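Local coordinates for protein proline dipeptidase (Streptococcus agalactiae, PDB 3OOO) that probably acts as a manganese-dependent hydrolase of the M24B peptidase family, represented here by its creatinase/prolidase-type N-terminal domain, at residues P53-P58 with F71-Y76. Numbering follows the deposited sequence.
Sequences PILFVP and FPVFGY
F74 lays one face of its ring against CD1 of F56, which meets the rim at CE1, 3.2 Å away, while CG2 of I54 reaches the F74 ring edge at CE2. The two strands, 54-58 and 73-76, run parallel, and helix 62-68 connects them as a beta-alpha-beta crossover within the creatinase/prolidase N-terminal domain; strand 73-76 is outermost in this chain's sheet. Three backbone bonds fix the register: L55 N to P72 O and F74 N to L55 O, both 2.9 Å, then V57 N to F74 O. Y76 N to V57 O is a weak bond at 3.4 Å.

F56 has CG anti to the backbone N (chi1 179°), which carries its ring between F74 and Y76. Its plane is oblique to F74, at 43°, but only 22° from Y76; there the rings are slid apart, and the closest approach is CZ of F56 to CD2 of Y76, 3.3 Å. Helix 82-89 touches all three aromatics. On the other face of the sheet, L55, V57 and V73 meet helix 62-68. Y76 OH is hydrogen-bonded to the backbone N of Q42.

Just before the two strands, F71 presents its edge to L55 CB and a face to P53, whose CB stands over the ring centre, 3.9 Å from the centroid, a CH-pi contact. P53 O, buried without a hydrogen-bonding partner, lies 3.2 Å from F71 CD1.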
loop_
_atom_site.group_PDB
_atom_site.type_symbol
_atom_site.label_atom_id
_atom_site.label_comp_id
_atom_site.label_asym_id
_atom_site.label_seq_id
_atom_site.Cartn_x
_atom_site.Cartn_y
_atom_site.Cartn_z
ATOM N N PRO A 53 -21.929 8.738 -6.324
ATOM C CA PRO A 53 -20.866 7.775 -6.035
ATOM C C PRO A 53 -21.344 6.339 -6.191
ATOM O O PRO A 53 -22.550 6.079 -6.190
ATOM C CB PRO A 53 -20.537 8.025 -4.560
ATOM C CG PRO A 53 -21.088 9.346 -4.240
ATOM C CD PRO A 53 -22.240 9.581 -5.155
ATOM N N ILE A 54 -20.395 5.419 -6.325
ATOM C CA ILE A 54 -20.694 3.995 -6.388
ATOM C C ILE A 54 -19.782 3.273 -5.410
ATOM O O ILE A 54 -18.569 3.464 -5.433
ATOM C CB ILE A 54 -20.502 3.436 -7.822
ATOM C CG1 ILE A 54 -21.402 4.195 -8.802
ATOM C CG2 ILE A 54 -20.799 1.930 -7.860
ATOM C CD1 ILE A 54 -21.244 3.797 -10.243
ATOM N N LEU A 55 -20.378 2.452 -4.549
ATOM C CA LEU A 55 -19.627 1.701 -3.551
ATOM C C LEU A 55 -19.514 0.227 -3.941
ATOM O O LEU A 55 -20.510 -0.411 -4.276
ATOM C CB LEU A 55 -20.290 1.871 -2.176
ATOM C CG LEU A 55 -19.756 1.069 -0.991
ATOM C CD1 LEU A 55 -18.305 1.373 -0.715
ATOM C CD2 LEU A 55 -20.580 1.365 0.237
ATOM N N PHE A 56 -18.287 -0.290 -3.923
ATOM C CA PHE A 56 -18.004 -1.692 -4.224
ATOM C C PHE A 56 -17.518 -2.357 -2.951
ATOM O O PHE A 56 -16.592 -1.858 -2.331
ATOM C CB PHE A 56 -16.924 -1.771 -5.314
ATOM C CG PHE A 56 -16.520 -3.179 -5.696
ATOM C CD1 PHE A 56 -17.429 -4.044 -6.289
ATOM C CD2 PHE A 56 -15.215 -3.618 -5.498
ATOM C CE1 PHE A 56 -17.054 -5.331 -6.661
ATOM C CE2 PHE A 56 -14.831 -4.911 -5.864
ATOM C CZ PHE A 56 -15.751 -5.765 -6.455
ATOM N N VAL A 57 -18.131 -3.473 -2.569
ATOM C CA VAL A 57 -17.766 -4.175 -1.331
ATOM C C VAL A 57 -17.776 -5.685 -1.539
ATOM O O VAL A 57 -18.299 -6.161 -2.540
ATOM C CB VAL A 57 -18.731 -3.830 -0.153
ATOM C CG1 VAL A 57 -18.522 -2.401 0.324
ATOM C CG2 VAL A 57 -20.195 -4.087 -0.532
ATOM N N PRO A 58 -17.205 -6.452 -0.593
ATOM C CA PRO A 58 -17.419 -7.897 -0.686
ATOM C C PRO A 58 -18.909 -8.208 -0.600
ATOM O O PRO A 58 -19.657 -7.487 0.074
ATOM C CB PRO A 58 -16.681 -8.443 0.540
ATOM C CG PRO A 58 -15.668 -7.403 0.862
ATOM C CD PRO A 58 -16.312 -6.096 0.525
ATOM N N PHE A 71 -26.741 5.678 -2.595
ATOM C CA PHE A 71 -26.263 5.559 -3.971
ATOM C C PHE A 71 -25.918 4.102 -4.326
ATOM O O PHE A 71 -25.946 3.234 -3.446
ATOM C CB PHE A 71 -25.076 6.509 -4.189
ATOM C CG PHE A 71 -24.032 6.454 -3.105
ATOM C CD1 PHE A 71 -23.095 5.424 -3.071
ATOM C CD2 PHE A 71 -23.961 7.454 -2.137
ATOM C CE1 PHE A 71 -22.118 5.378 -2.083
ATOM C CE2 PHE A 71 -22.978 7.420 -1.140
ATOM C CZ PHE A 71 -22.055 6.382 -1.115
ATOM N N PRO A 72 -25.604 3.821 -5.608
ATOM C CA PRO A 72 -25.430 2.418 -6.014
ATOM C C PRO A 72 -24.337 1.653 -5.273
ATOM O O PRO A 72 -23.267 2.195 -4.980
ATOM C CB PRO A 72 -25.092 2.520 -7.502
ATOM C CG PRO A 72 -25.757 3.786 -7.932
ATOM C CD PRO A 72 -25.571 4.722 -6.778
ATOM N N VAL A 73 -24.640 0.395 -4.971
ATOM C CA VAL A 73 -23.717 -0.516 -4.313
ATOM C C VAL A 73 -23.663 -1.801 -5.126
ATOM O O VAL A 73 -24.695 -2.291 -5.587
ATOM C CB VAL A 73 -24.193 -0.871 -2.880
ATOM C CG1 VAL A 73 -23.264 -1.895 -2.218
ATOM C CG2 VAL A 73 -24.303 0.375 -2.013
ATOM N N PHE A 74 -22.462 -2.337 -5.326
ATOM C CA PHE A 74 -22.332 -3.681 -5.885
ATOM C C PHE A 74 -21.216 -4.444 -5.192
ATOM O O PHE A 74 -20.435 -3.869 -4.441
ATOM C CB PHE A 74 -22.212 -3.679 -7.424
ATOM C CG PHE A 74 -20.901 -3.165 -7.957
ATOM C CD1 PHE A 74 -20.040 -4.024 -8.652
ATOM C CD2 PHE A 74 -20.538 -1.828 -7.816
ATOM C CE1 PHE A 74 -18.830 -3.567 -9.178
ATOM C CE2 PHE A 74 -19.316 -1.361 -8.329
ATOM C CZ PHE A 74 -18.470 -2.230 -9.018
ATOM N N GLY A 75 -21.171 -5.748 -5.426
ATOM C CA GLY A 75 -20.227 -6.590 -4.723
ATOM C C GLY A 75 -19.768 -7.780 -5.523
ATOM O O GLY A 75 -20.172 -7.976 -6.673
ATOM N N TYR A 76 -18.916 -8.579 -4.893
ATOM C CA TYR A 76 -18.375 -9.774 -5.516
ATOM C C TYR A 76 -18.239 -10.891 -4.491
ATOM O O TYR A 76 -17.890 -10.645 -3.341
ATOM C CB TYR A 76 -17.024 -9.470 -6.182
ATOM C CG TYR A 76 -15.851 -9.354 -5.227
ATOM C CD1 TYR A 76 -14.841 -10.314 -5.219
ATOM C CD2 TYR A 76 -15.757 -8.292 -4.326
ATOM C CE1 TYR A 76 -13.758 -10.218 -4.344
ATOM C CE2 TYR A 76 -14.683 -8.185 -3.449
ATOM C CZ TYR A 76 -13.693 -9.150 -3.464
ATOM O OH TYR A 76 -12.638 -9.044 -2.597
#